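Local structure of fiber (Human adenovirus 35, 2QLK) at residues 149-153 against 154-158; 129-132 against 133-136; 71-74 against 75-78. The protein forms the trimeric head (knob) domain of the adenovirus fibre, the capsid protein that attaches the virion to host cells, here through the receptor CD46. One frame throughout, in Å; residues are numbered along the deposited sequence.

Contact 1 (149-153 against 154-158)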
loop_
_atom_site.group_PDB
_atom_site.type_symbol
_atom_site.label_atom_id
_atom_site.label_comp_id
_atom_site.label_asym_id
_atom_site.label_seq_id
_atom_site.Cartn_x
_atom_site.Cartn_y
_atom_site.Cartn_z
ATOM N N TYR A 149 4.717 15.492 0.378
ATOM C CA TYR A 149 5.825 16.368 0.707
ATOM C C TYR A 149 5.338 17.189 1.908
ATOM O O TYR A 149 4.248 17.765 1.880
ATOM C CB TYR A 149 6.145 17.339 -0.430
ATOM C CG TYR A 149 7.210 18.327 -0.025
ATOM C CD1 TYR A 149 8.495 17.890 0.259
ATOM C CD2 TYR A 149 6.920 19.684 0.139
ATOM C CE1 TYR A 149 9.480 18.762 0.702
ATOM C CE2 TYR A 149 7.915 20.592 0.583
ATOM C CZ TYR A 149 9.192 20.109 0.859
ATOM O OH TYR A 149 10.212 20.952 1.264
ATOM N N MET A 150 6.161 17.233 2.945
ATOM C CA MET A 150 5.894 17.981 4.171
ATOM C C MET A 150 6.696 19.299 4.085
ATOM O O MET A 150 7.932 19.284 3.982
ATOM C CB MET A 150 6.351 17.129 5.364
ATOM C CG MET A 150 6.071 17.687 6.739
ATOM S SD MET A 150 6.264 16.367 7.987
ATOM C CE MET A 150 4.585 16.120 8.412
ATOM N N THR A 151 6.005 20.434 4.100
ATOM C CA THR A 151 6.696 21.732 3.993
ATOM C C THR A 151 7.551 21.987 5.216
ATOM O O THR A 151 7.238 21.538 6.319
ATOM C CB THR A 151 5.724 22.905 3.844
ATOM O OG1 THR A 151 5.166 23.234 5.121
ATOM C CG2 THR A 151 4.609 22.529 2.893
ATOM N N SER A 152 8.630 22.719 4.993
ATOM C CA SER A 152 9.601 23.043 6.012
ATOM C C SER A 152 9.123 24.072 7.029
ATOM O O SER A 152 9.689 24.167 8.107
ATOM C CB SER A 152 10.866 23.569 5.348
ATOM O OG SER A 152 10.583 24.804 4.710
ATOM N N TYR A 153 8.098 24.850 6.702
ATOM C CA TYR A 153 7.650 25.867 7.651
ATOM C C TYR A 153 6.479 25.480 8.552
ATOM O O TYR A 153 6.644 25.363 9.765
ATOM C CB TYR A 153 7.346 27.186 6.920
ATOM C CG TYR A 153 6.561 27.059 5.631
ATOM C CD1 TYR A 153 5.236 26.639 5.634
ATOM C CD2 TYR A 153 7.140 27.389 4.406
ATOM C CE1 TYR A 153 4.503 26.552 4.456
ATOM C CE2 TYR A 153 6.414 27.306 3.219
ATOM C CZ TYR A 153 5.094 26.887 3.255
ATOM O OH TYR A 153 4.352 26.816 2.098
ATOM N N ASP A 154 5.305 25.277 7.966
ATOM C CA ASP A 154 4.128 24.921 8.743
ATOM C C ASP A 154 3.882 23.426 8.723
ATOM O O ASP A 154 2.851 22.963 9.202
ATOM C CB ASP A 154 2.883 25.646 8.216
ATOM C CG ASP A 154 2.618 25.370 6.746
ATOM O OD1 ASP A 154 2.830 24.226 6.288
ATOM O OD2 ASP A 154 2.181 26.297 6.042
ATOM N N ARG A 155 4.826 22.683 8.147
ATOM C CA ARG A 155 4.748 21.227 8.069
ATOM C C ARG A 155 3.479 20.706 7.432
ATOM O O ARG A 155 2.992 19.641 7.801
ATOM C CB ARG A 155 4.886 20.587 9.459
ATOM C CG ARG A 155 6.249 20.726 10.126
ATOM C CD ARG A 155 7.399 20.164 9.296
ATOM N NE ARG A 155 8.635 20.125 10.086
ATOM C CZ ARG A 155 9.842 19.828 9.608
ATOM N NH1 ARG A 155 10.008 19.539 8.322
ATOM N NH2 ARG A 155 10.890 19.816 10.427
ATOM N N SER A 156 2.924 21.442 6.483
ATOM C CA SER A 156 1.731 20.958 5.827
ATOM C C SER A 156 2.128 19.958 4.736
ATOM O O SER A 156 3.269 19.934 4.270
ATOM C CB SER A 156 0.923 22.119 5.248
ATOM O OG SER A 156 1.682 22.889 4.345
ATOM N N LEU A 157 1.170 19.125 4.361
ATOM C CA LEU A 157 1.372 18.097 3.363
ATOM C C LEU A 157 0.874 18.436 1.984
ATOM O O LEU A 157 -0.275 18.853 1.786
ATOM C CB LEU A 157 0.700 16.797 3.801
ATOM C CG LEU A 157 1.276 16.136 5.055
ATOM C CD1 LEU A 157 0.556 14.820 5.327
ATOM C CD2 LEU A 157 2.760 15.896 4.851
ATOM N N PHE A 158 1.756 18.272 1.016
ATOM C CA PHE A 158 1.356 18.492 -0.357
ATOM C C PHE A 158 1.360 17.120 -1.019
ATOM O O PHE A 158 2.358 16.403 -0.956
ATOM C CB PHE A 158 2.346 19.419 -1.073
ATOM C CG PHE A 158 2.096 20.885 -0.836
ATOM C CD1 PHE A 158 2.315 21.454 0.412
ATOM C CD2 PHE A 158 1.669 21.705 -1.888
ATOM C CE1 PHE A 158 2.120 22.826 0.619
ATOM C CE2 PHE A 158 1.472 23.091 -1.692
ATOM C CZ PHE A 158 1.701 23.649 -0.435
#
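Thr151 and Asp154 meet across the turn through a single carboxylate oxygen, Asp154 OD1, which takes three hydrogen bonds. Thr151 OG1 donates to Asp154 OD1 at 2.8 Å, approaching from well above the carboxylate plane (52° out of it), whereas Ser156 OG reaches OD1 on its syn side at 2.6 Å. The third donor, the backbone N of Ser156, lies 2.8 Å from Asp154 OD1, nearly in line with the C-O bond, and closes an Asx turn. Three donors of such different bearing should fix the carboxylate's rotation. With chi1 of Thr151 at 78°, OG1 is aimed at Asp154, and CG2 is left to rest 3.4 Å from CE1 of Phe158. Backbone groups are satisfied in ladder fashion: Thr151 N donates to Ser156 O (2.8 Å), while Tyr149 and Phe158 exchange two N-H...O bonds, the shorter being Phe158 N to Tyr149 O at 2.7 Å. On the face carrying Met150 and Leu157, CB of Met150 lies 3.8 Å from CD2 of Leu157, and CG of Met150 is equally close to the CD methylene of Arg155. Polar ends find partners beyond the turn: Tyr149 OH and Ser152 OG bond to Glu192, Arg155 NH2 to Thr135 O of the second subunit. Together these bonds define a beta hairpin, the GH turn of the knob, joining antiparallel strands 142-150 and 157-166 around an Asx turn.

Contact 2 (129-132 against 133-136)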
loop_
_atom_site.group_PDB
_atom_site.type_symbol
_atom_site.label_atom_id
_atom_site.label_comp_id
_atom_site.label_asym_id
_atom_site.label_seq_id
_atom_site.Cartn_x
_atom_site.Cartn_y
_atom_site.Cartn_z
ATOM N N ALA A 129 4.179 -10.085 -17.480
ATOM C CA ALA A 129 3.184 -9.234 -16.860
ATOM C C ALA A 129 3.376 -7.819 -17.400
ATOM O O ALA A 129 2.402 -7.157 -17.763
ATOM C CB ALA A 129 3.339 -9.257 -15.351
ATOM N N TYR A 130 4.631 -7.368 -17.499
ATOM C CA TYR A 130 4.904 -6.008 -17.989
ATOM C C TYR A 130 5.782 -6.070 -19.241
ATOM O O TYR A 130 7.014 -5.950 -19.170
ATOM C CB TYR A 130 5.586 -5.207 -16.878
ATOM C CG TYR A 130 4.943 -5.489 -15.528
ATOM C CD1 TYR A 130 3.612 -5.141 -15.274
ATOM C CD2 TYR A 130 5.653 -6.151 -14.528
ATOM C CE1 TYR A 130 2.994 -5.454 -14.043
ATOM C CE2 TYR A 130 5.055 -6.470 -13.320
ATOM C CZ TYR A 130 3.727 -6.123 -13.084
ATOM O OH TYR A 130 3.165 -6.481 -11.890
ATOM N N PRO A 131 5.147 -6.253 -20.412
ATOM C CA PRO A 131 5.843 -6.351 -21.696
ATOM C C PRO A 131 6.451 -5.067 -22.244
ATOM O O PRO A 131 5.972 -3.974 -21.967
ATOM C CB PRO A 131 4.765 -6.922 -22.620
ATOM C CG PRO A 131 3.512 -6.278 -22.083
ATOM C CD PRO A 131 3.691 -6.423 -20.585
ATOM N N PHE A 132 7.511 -5.231 -23.036
ATOM C CA PHE A 132 8.210 -4.120 -23.680
ATOM C C PHE A 132 7.521 -3.724 -24.982
ATOM O O PHE A 132 6.501 -4.300 -25.358
ATOM C CB PHE A 132 9.648 -4.533 -23.997
ATOM C CG PHE A 132 10.626 -4.221 -22.910
ATOM C CD1 PHE A 132 10.977 -2.905 -22.636
ATOM C CD2 PHE A 132 11.209 -5.236 -22.177
ATOM C CE1 PHE A 132 11.901 -2.608 -21.643
ATOM C CE2 PHE A 132 12.144 -4.954 -21.174
ATOM C CZ PHE A 132 12.490 -3.645 -20.907
ATOM N N ASN A 133 8.100 -2.744 -25.672
ATOM C CA ASN A 133 7.593 -2.262 -26.960
ATOM C C ASN A 133 6.095 -2.443 -27.196
ATOM O O ASN A 133 5.691 -3.044 -28.195
ATOM C CB ASN A 133 8.364 -2.942 -28.100
ATOM C CG ASN A 133 9.792 -2.435 -28.228
ATOM O OD1 ASN A 133 10.023 -1.294 -28.642
ATOM N ND2 ASN A 133 10.757 -3.278 -27.871
ATOM N N THR A 134 5.275 -1.919 -26.287
ATOM C CA THR A 134 3.819 -2.021 -26.411
ATOM C C THR A 134 3.077 -0.832 -25.805
ATOM O O THR A 134 3.125 -0.614 -24.593
ATOM C CB THR A 134 3.265 -3.299 -25.727
ATOM O OG1 THR A 134 3.793 -3.397 -24.395
ATOM C CG2 THR A 134 3.619 -4.547 -26.528
ATOM N N THR A 135 2.397 -0.064 -26.650
ATOM C CA THR A 135 1.610 1.070 -26.177
ATOM C C THR A 135 0.163 0.588 -26.173
ATOM O O THR A 135 -0.699 1.154 -25.496
ATOM C CB THR A 135 1.739 2.296 -27.102
ATOM O OG1 THR A 135 3.116 2.673 -27.213
ATOM C CG2 THR A 135 0.953 3.472 -26.532
ATOM N N THR A 136 -0.086 -0.470 -26.944
ATOM C CA THR A 136 -1.406 -1.085 -27.031
ATOM C C THR A 136 -1.580 -1.759 -25.680
ATOM O O THR A 136 -2.695 -1.961 -25.193
ATOM C CB THR A 136 -1.458 -2.170 -28.138
ATOM O OG1 THR A 136 -1.055 -1.604 -29.392
ATOM C CG2 THR A 136 -2.870 -2.731 -28.272
#
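The Phe132 ring meets the backbone N of Asn133 obliquely, its CG 4.0 Å from that N, within the long DG loop of the adenovirus knob, an irregular connection ahead of strand 142-150. Its chi1 of -91° lies away from a staggered value, and the ring is led away from 133-136 toward Asn167 and Met170. The second flat group, the Tyr130 ring, takes no part in the turn itself: one face carries the methyl CB of Ala129, 3.7 Å above the plane and over the ring centre, while its hydroxyl is hydrogen-bonded to Ile208 N and to Tyr61 OH of the third subunit. The chain bends sharply here without regular secondary structure. Asn133 has positive phi and psi (27° and 56°), a left-handed conformation that redirects the chain between Phe132 and Thr134. Beyond this bend Thr134 returns toward Pro131 and the Phe132 carbonyl. Its side chain crosses the Pro131 ring at about a right angle, with OG1 3.7 Å from Pro131 CG. The carbonyl of Phe132 is approached by both branches of Thr134, CG2 standing 3.1 Å from Phe132 O. Thr134 is poorly ordered, which limits the weight of these distances. Its hydroxyl has competing acceptors, with Arg137 O its stronger partner; the bond from Thr134 OG1 to Phe132 O, at 3.0 Å, is therefore not settled.

Contact 3 (71-74 against 75-78)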
loop_
_atom_site.group_PDB
_atom_site.type_symbol
_atom_site.label_atom_id
_atom_site.label_comp_id
_atom_site.label_asym_id
_atom_site.label_seq_id
_atom_site.Cartn_x
_atom_site.Cartn_y
_atom_site.Cartn_z
ATOM N N VAL A 71 17.985 21.021 -6.708
ATOM C CA VAL A 71 16.929 20.085 -6.391
ATOM C C VAL A 71 16.068 20.685 -5.264
ATOM O O VAL A 71 14.842 20.797 -5.385
ATOM C CB VAL A 71 17.523 18.722 -5.958
ATOM C CG1 VAL A 71 16.416 17.804 -5.425
ATOM C CG2 VAL A 71 18.230 18.069 -7.156
ATOM N N ASN A 72 16.717 21.131 -4.193
ATOM C CA ASN A 72 15.978 21.653 -3.054
ATOM C C ASN A 72 15.331 23.022 -3.229
ATOM O O ASN A 72 14.999 23.701 -2.259
ATOM C CB ASN A 72 16.875 21.591 -1.818
ATOM C CG ASN A 72 17.311 20.168 -1.516
ATOM O OD1 ASN A 72 16.534 19.224 -1.696
ATOM N ND2 ASN A 72 18.549 20.001 -1.080
ATOM N N GLN A 73 15.106 23.390 -4.485
ATOM C CA GLN A 73 14.474 24.653 -4.822
ATOM C C GLN A 73 13.307 24.356 -5.776
ATOM O O GLN A 73 12.505 25.236 -6.096
ATOM C CB GLN A 73 15.500 25.582 -5.481
ATOM C CG GLN A 73 15.037 27.017 -5.677
ATOM C CD GLN A 73 16.202 27.990 -5.800
ATOM O OE1 GLN A 73 17.143 27.758 -6.559
ATOM N NE2 GLN A 73 16.139 29.090 -5.051
ATOM N N MET A 74 13.214 23.103 -6.220
ATOM C CA MET A 74 12.137 22.728 -7.138
ATOM C C MET A 74 10.749 22.963 -6.532
ATOM O O MET A 74 9.775 23.229 -7.253
ATOM C CB MET A 74 12.277 21.266 -7.561
ATOM C CG MET A 74 13.493 21.013 -8.437
ATOM S SD MET A 74 13.604 19.296 -8.999
ATOM C CE MET A 74 12.126 19.266 -10.114
ATOM N N PHE A 75 10.652 22.869 -5.211
ATOM C CA PHE A 75 9.363 23.066 -4.571
ATOM C C PHE A 75 9.031 24.522 -4.216
ATOM O O PHE A 75 8.205 24.770 -3.340
ATOM C CB PHE A 75 9.222 22.121 -3.355
ATOM C CG PHE A 75 9.033 20.649 -3.741
ATOM C CD1 PHE A 75 8.886 20.273 -5.079
ATOM C CD2 PHE A 75 8.982 19.647 -2.761
ATOM C CE1 PHE A 75 8.690 18.908 -5.441
ATOM C CE2 PHE A 75 8.788 18.280 -3.110
ATOM C CZ PHE A 75 8.643 17.916 -4.445
ATOM N N THR A 76 9.693 25.480 -4.884
ATOM C CA THR A 76 9.366 26.900 -4.696
ATOM C C THR A 76 8.364 27.259 -5.820
ATOM O O THR A 76 7.806 28.362 -5.868
ATOM C CB THR A 76 10.600 27.832 -4.830
ATOM O OG1 THR A 76 11.240 27.602 -6.091
ATOM C CG2 THR A 76 11.589 27.597 -3.693
ATOM N N GLN A 77 8.138 26.313 -6.721
ATOM C CA GLN A 77 7.197 26.507 -7.826
ATOM C C GLN A 77 5.971 25.623 -7.577
ATOM O O GLN A 77 6.077 24.582 -6.935
ATOM C CB GLN A 77 7.857 26.124 -9.148
ATOM C CG GLN A 77 8.456 24.737 -9.130
ATOM C CD GLN A 77 9.686 24.604 -10.010
ATOM O OE1 GLN A 77 10.545 25.487 -10.028
ATOM N NE2 GLN A 77 9.788 23.485 -10.730
ATOM N N LYS A 78 4.819 26.035 -8.088
ATOM C CA LYS A 78 3.590 25.279 -7.892
ATOM C C LYS A 78 3.569 23.958 -8.665
ATOM O O LYS A 78 2.758 23.072 -8.384
ATOM C CB LYS A 78 2.388 26.131 -8.302
ATOM C CG LYS A 78 2.508 26.722 -9.697
ATOM C CD LYS A 78 1.183 27.306 -10.181
ATOM C CE LYS A 78 0.159 26.212 -10.478
ATOM N NZ LYS A 78 -1.140 26.758 -10.967
#
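Gln73 and Thr76 meet at one backbone oxygen, Gln73 O, which accepts two hydrogen bonds from the same residue. Thr76 OG1 donates to Gln73 O over 2.7 Å, in the carbonyl plane and with a C=O...donor angle of 159°. The backbone N of Thr76 reaches Gln73 O at 3.1 Å from above that plane, 55° out of it, so the two donors come in from clearly different directions. Chi1 of Thr76, 55°, sets the hydroxyl between its own backbone N and carbonyl carbon, and this lets one residue deliver both protons to one acceptor. Beside these bonds CG2 of Thr76 packs 4.0 Å from the CG methylene of Gln73, the two side chains running at a slant to each other.

The backbone supplies the next shell. Met74 and Phe75 hold the two central positions of a type I turn, closed by the bond from Thr76 N. Just ahead of it, Met74 N donates to Val71 O at 2.9 Å, another turn of the same span that overlaps the first and probably helps to orient the Gln73 carbonyl. At the apex, CB of Met74 is 4.3 Å from CD1 of Phe75, a loose apolar touch.

Farther out, Asn72 OD1 accepts from Leu198 N, Phe75 shares a backbone hydrogen bond with Glu192, and Gln77 NE2 donates to Thr79 O. The paired turns thus end the CD loop of the knob, which leaves strand 57-66 of one sheet and enters strand 79-88, an outermost strand of the other within this chain. Met74 packs on Ile82 of that strand and Phe75 on its Ala80.

Contacts 1 and 3 are neighbours at one end of the knob, their centres about 13 Å apart, and they touch where the rings of Tyr149 and Phe75 stack edge-to-face, with Tyr149 CD1 3.4 Å from Phe75 CE2. Glu192 bonds to both, through side chains of contact 1 and the backbone of contact 3. Contact 2 lies apart, its centre about 37 Å from contact 1, on the opposite side of the chain's centre, and about 33 Å from contact 3. In the trimer, contact 2 of one subunit meets contact 1 of a neighbouring one, where Arg155 NH2 bonds to Thr135 O of the other chain. The GH and DG loops belong to the knob surface that probably serves CD46 binding.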